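Local coordinates for hypothetical protein DUF871 (PDB 2P0O) that is of unknown function but probably hydrolyses glycosides of 6-phospho-N-acetylmuramic acid with a TIM-barrel domain, at residues Val174-Pro179 against Pro214-Val219; Ser139-Trp144 against Leu170-Phe175. One frame throughout, in Å; residues are numbered along the deposited sequence.

Contact 1: Val174-Pro179 against Pro214-Val219. With NA (sodium ion), chain C.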
# COMPACT_ATOMS: atom_id res chain seq x y z
N VAL A 174 -0.16 12.76 7.17
CA VAL A 174 -0.38 11.46 7.80
C VAL A 174 0.24 10.38 6.92
O VAL A 174 -0.11 10.25 5.75
CB VAL A 174 -1.89 11.16 7.98
CG1 VAL A 174 -2.11 9.69 8.46
CG2 VAL A 174 -2.49 12.16 8.93
N PHE A 175 1.16 9.62 7.52
CA PHE A 175 1.87 8.52 6.88
C PHE A 175 1.55 7.23 7.66
O PHE A 175 1.53 7.21 8.91
CB PHE A 175 3.39 8.76 6.94
CG PHE A 175 3.92 9.74 5.92
CD1 PHE A 175 3.56 11.07 5.94
CD2 PHE A 175 4.85 9.32 4.96
CE1 PHE A 175 4.07 11.96 4.99
CE2 PHE A 175 5.38 10.21 4.02
CZ PHE A 175 4.98 11.53 4.02
N THR A 176 1.38 6.14 6.92
CA THR A 176 0.98 4.88 7.49
C THR A 176 1.70 3.74 6.76
O THR A 176 2.18 3.91 5.62
CB THR A 176 -0.55 4.71 7.37
OG1 THR A 176 -0.94 3.51 8.03
CG2 THR A 176 -0.98 4.61 5.91
N PHE A 177 1.76 2.57 7.40
CA PHE A 177 2.36 1.41 6.79
C PHE A 177 1.33 0.37 6.36
O PHE A 177 0.22 0.29 6.91
CB PHE A 177 3.35 0.72 7.75
CG PHE A 177 4.57 1.55 8.07
CD1 PHE A 177 5.67 1.55 7.21
CD2 PHE A 177 4.60 2.33 9.22
CE1 PHE A 177 6.81 2.30 7.50
CE2 PHE A 177 5.75 3.07 9.55
CZ PHE A 177 6.85 3.08 8.66
N VAL A 178 1.71 -0.46 5.38
CA VAL A 178 1.02 -1.72 5.16
C VAL A 178 2.12 -2.78 5.24
O VAL A 178 3.30 -2.47 5.02
CB VAL A 178 0.27 -1.77 3.79
CG1 VAL A 178 -0.90 -0.78 3.77
CG2 VAL A 178 1.23 -1.51 2.60
N PRO A 179 1.73 -4.04 5.51
CA PRO A 179 2.75 -5.09 5.54
C PRO A 179 3.18 -5.47 4.12
O PRO A 179 2.49 -5.14 3.13
CB PRO A 179 2.03 -6.25 6.23
CG PRO A 179 0.58 -6.08 5.83
CD PRO A 179 0.37 -4.57 5.75
N PRO A 214 -9.43 9.98 2.71
CA PRO A 214 -9.14 11.41 2.59
C PRO A 214 -8.19 11.95 3.68
O PRO A 214 -7.68 13.07 3.55
CB PRO A 214 -10.52 12.07 2.69
CG PRO A 214 -11.38 11.07 3.37
CD PRO A 214 -10.86 9.72 2.99
N TYR A 215 -7.94 11.16 4.71
CA TYR A 215 -7.07 11.59 5.80
C TYR A 215 -5.69 10.92 5.87
O TYR A 215 -4.97 11.10 6.84
CB TYR A 215 -7.79 11.43 7.14
CG TYR A 215 -9.06 12.24 7.18
CD1 TYR A 215 -9.01 13.63 7.31
CD2 TYR A 215 -10.30 11.62 7.04
CE1 TYR A 215 -10.19 14.39 7.32
CE2 TYR A 215 -11.48 12.37 7.05
CZ TYR A 215 -11.42 13.75 7.19
OH TYR A 215 -12.58 14.48 7.21
N VAL A 216 -5.35 10.14 4.84
CA VAL A 216 -4.03 9.52 4.75
C VAL A 216 -3.31 10.17 3.57
O VAL A 216 -3.89 10.31 2.47
CB VAL A 216 -4.13 7.99 4.51
CG1 VAL A 216 -2.72 7.36 4.34
CG2 VAL A 216 -4.92 7.33 5.66
N ASP A 217 -2.06 10.56 3.77
CA ASP A 217 -1.35 11.21 2.68
C ASP A 217 -0.38 10.26 1.99
O ASP A 217 -0.09 10.42 0.80
CB ASP A 217 -0.66 12.48 3.17
CG ASP A 217 -1.65 13.47 3.75
OD1 ASP A 217 -2.45 14.04 2.97
OD2 ASP A 217 -1.66 13.67 4.98
N ALA A 218 0.09 9.25 2.72
CA ALA A 218 1.11 8.35 2.19
C ALA A 218 1.03 6.95 2.77
O ALA A 218 0.63 6.77 3.93
CB ALA A 218 2.49 8.94 2.41
N VAL A 219 1.39 5.97 1.95
CA VAL A 219 1.38 4.58 2.38
C VAL A 219 2.72 3.92 2.03
O VAL A 219 3.14 3.98 0.86
CB VAL A 219 0.22 3.78 1.74
CG1 VAL A 219 0.19 2.36 2.31
CG2 VAL A 219 -1.10 4.47 2.02
NA NA C . -5.66 9.81 0.80
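Two neighbouring parallel strands meet here, Phe-175 bridging with Ala-218 and Thr-176 with Val-219; the touching parts run 43° apart, 214-219 being loop up to Asp-217 and strand from Ala-218. Where loop turns into strand, the carbonyl O of Val-174 accepts two in-plane bonds, from Asp-217 N at 2.8 Å and from Ala-218 N at 3.2 Å. Asp-217 closes the same end with its side chain: with CG beside its own backbone N (chi1 -59°), the anti lone pair of OD2 takes up Val-174 N at 2.8 Å, nearly straight at 164°. A short acid suits a site where the partner strand offers an N-H before regular pairing has begun. The side chain of Val-174, CG1 anti to its backbone N, lays CB and both methyls against the carbonyl of Tyr-215, with CB 3.3 Å from Tyr-215 O. Farther on, Thr-176 N reaches Ala-218 O at 3.1 Å, the donor lying above the carbonyl plane. On the face that carries Phe-175, the small methyl of Ala-218 sits over the ring, 3.6 Å from CB to the ring centroid, a CH-pi contact. On the face of Thr-176 and Val-219 methyl groups do the touching: Thr-176 CG2 meets Val-216 CG1, reaching in from the loop, at 3.6 Å, and Val-178 CG1 meets Val-219 CG1. Val-216 O also binds a sodium ion, 2.5 Å away, whose site Met-211 O and Asp-213 O complete. Lys-168 of helix 157-169 forms a salt bridge with Asp-217 OD1. Leu-210 of helix 203-212 covers Thr-176, Val-178 and Val-219, while Met-4 of strand 4-8 touches Phe-175 and Ala-218 inside the barrel; the contact thus closes a beta-alpha-beta unit of the TIM barrel.

Contact 2: Ser139-Trp144 against Leu170-Phe175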
# COMPACT_ATOMS: atom_id res chain seq x y z
N SER A 139 4.17 22.40 6.87
CA SER A 139 4.17 21.77 5.55
C SER A 139 5.29 20.75 5.45
O SER A 139 5.33 19.95 4.51
CB SER A 139 4.31 22.80 4.42
OG SER A 139 5.68 22.98 4.06
N ARG A 140 6.21 20.78 6.41
CA ARG A 140 7.27 19.77 6.44
C ARG A 140 7.24 18.78 7.61
O ARG A 140 8.21 18.07 7.87
CB ARG A 140 8.61 20.46 6.31
CG ARG A 140 8.68 21.08 4.95
CD ARG A 140 9.99 21.58 4.69
NE ARG A 140 10.89 20.60 4.11
CZ ARG A 140 12.06 20.98 3.64
NH1 ARG A 140 12.38 22.26 3.72
NH2 ARG A 140 12.90 20.11 3.12
N LEU A 141 6.09 18.72 8.28
CA LEU A 141 5.91 17.87 9.43
C LEU A 141 5.11 16.66 9.00
O LEU A 141 4.03 16.81 8.43
CB LEU A 141 5.20 18.62 10.55
CG LEU A 141 5.98 19.76 11.22
CD1 LEU A 141 5.14 20.47 12.29
CD2 LEU A 141 7.34 19.30 11.76
N GLU A 142 5.65 15.46 9.26
CA GLU A 142 5.01 14.22 8.83
C GLU A 142 4.70 13.39 10.05
O GLU A 142 5.62 12.99 10.77
CB GLU A 142 5.91 13.45 7.86
CG GLU A 142 6.31 14.29 6.66
CD GLU A 142 7.18 13.59 5.63
OE1 GLU A 142 7.65 12.45 5.85
OE2 GLU A 142 7.39 14.20 4.56
N ALA A 143 3.42 13.14 10.31
CA ALA A 143 3.07 12.32 11.45
C ALA A 143 3.02 10.89 10.94
O ALA A 143 2.17 10.56 10.11
CB ALA A 143 1.72 12.75 12.03
N TRP A 144 3.97 10.07 11.40
CA TRP A 144 4.08 8.65 11.00
C TRP A 144 3.49 7.72 12.04
O TRP A 144 3.85 7.78 13.23
CB TRP A 144 5.53 8.22 10.79
CG TRP A 144 6.17 8.76 9.59
CD1 TRP A 144 6.54 10.06 9.37
CD2 TRP A 144 6.55 8.03 8.42
NE1 TRP A 144 7.11 10.18 8.14
CE2 TRP A 144 7.13 8.96 7.52
CE3 TRP A 144 6.42 6.69 8.02
CZ2 TRP A 144 7.62 8.59 6.26
CZ3 TRP A 144 6.90 6.31 6.75
CH2 TRP A 144 7.49 7.27 5.89
N LEU A 170 -4.94 19.61 12.54
CA LEU A 170 -3.79 20.33 13.10
C LEU A 170 -2.76 20.74 12.04
O LEU A 170 -1.71 21.26 12.40
CB LEU A 170 -3.10 19.51 14.20
CG LEU A 170 -3.82 19.17 15.51
CD1 LEU A 170 -2.90 18.35 16.40
CD2 LEU A 170 -4.30 20.42 16.26
N GLY A 171 -3.06 20.50 10.77
CA GLY A 171 -2.17 20.87 9.66
C GLY A 171 -1.09 19.88 9.23
O GLY A 171 -0.29 20.18 8.35
N LEU A 172 -1.08 18.68 9.81
CA LEU A 172 -0.00 17.70 9.58
C LEU A 172 -0.26 16.73 8.43
O LEU A 172 -1.40 16.56 8.01
CB LEU A 172 0.26 16.92 10.88
CG LEU A 172 0.42 17.79 12.13
CD1 LEU A 172 0.33 16.95 13.39
CD2 LEU A 172 1.74 18.55 12.09
N GLN A 173 0.81 16.12 7.91
CA GLN A 173 0.70 15.04 6.94
C GLN A 173 0.61 13.71 7.71
O GLN A 173 1.23 13.55 8.76
CB GLN A 173 1.91 15.01 6.03
CG GLN A 173 1.91 16.03 4.86
CD GLN A 173 3.29 16.13 4.21
OE1 GLN A 173 4.19 16.79 4.75
NE2 GLN A 173 3.47 15.47 3.07
N VAL A 174 -0.16 12.76 7.17
CA VAL A 174 -0.38 11.46 7.80
C VAL A 174 0.24 10.38 6.92
O VAL A 174 -0.11 10.25 5.75
CB VAL A 174 -1.89 11.16 7.98
CG1 VAL A 174 -2.11 9.69 8.46
CG2 VAL A 174 -2.49 12.16 8.93
N PHE A 175 1.16 9.62 7.52
CA PHE A 175 1.87 8.52 6.88
C PHE A 175 1.55 7.23 7.66
O PHE A 175 1.53 7.21 8.91
CB PHE A 175 3.39 8.76 6.94
CG PHE A 175 3.92 9.74 5.92
CD1 PHE A 175 3.56 11.07 5.94
CD2 PHE A 175 4.85 9.32 4.96
CE1 PHE A 175 4.07 11.96 4.99
CE2 PHE A 175 5.38 10.21 4.02
CZ PHE A 175 4.98 11.53 4.02
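Strands 141-144 and 173-175 run side by side in the same direction, the axes of these short segments approaching to 4.7 Å and crossing at -35°, in the beta-alpha-beta unit built around helix 157-169. The tight part lies at their C-terminal ends. There Ala-143 is gripped by both backbone groups, its N giving a bond to Gln-173 O at 2.7 Å and its O receiving Phe-175 N at 2.9 Å. Trp-144 and Phe-175 are paired across the strands, so both leave on the same face; CG beside the backbone N in each leans the rings together. They form an offset stack, planes 28° apart and centroids 4.5 Å apart; Phe-175 CB sits over the five-membered ring of the indole, while the phenyl ring slides out over the six-membered one. Glu-142 extends its chain over the phenyl face, its carboxylate 18° from parallel to the ring, and OE1 accepts Trp-144 NE1 at 3.3 Å on its anti lone pair, in the indole plane. This rather long bond links the acid to the indole and helps to orient both. Toward the N-terminal ends the pairing slackens: Gln-173 N to Leu-141 O is a weak hydrogen bond of 3.3 Å, though Leu-141 CB and Leu-172 CD2 still pack at 3.8 Å. On the solvent side Gly-171, at positive phi, ends helix 157-169 in a Schellman motif, and exposed Ser-139 bonds to Asp-137. Inside, a buried carboxylate rests on an aromatic face, with Asp-115 close by and Lys-65 only a weak, long ion-pair partner of OE2. Such surroundings would probably raise the proton affinity of Glu-142, whereas the indole N-H should stabilise its charged form, so its ionisation may be finely balanced.

Overall arrangement
Both contacts use strand 173-178, whose two edges pair with strand 141-144 in contact 2 and with 218-221 in contact 1, so together they lay three successive staves of the TIM barrel side by side. Val-174 and Phe-175 are common to both. The centre of contact 1 lies about 8 Å from that of the chain and the centre of contact 2 about 18 Å; both are largely buried, although contact 2 runs out to an exposed end at Ser-139 and Gly-171. Contact 1 packs aliphatic groups outward under helices and the Phe-175 ring inward. The acids differ most: Asp-217, salt-bridged, bonds main chain at a partly exposed end, whereas Glu-142 is buried against the ring inside the barrel.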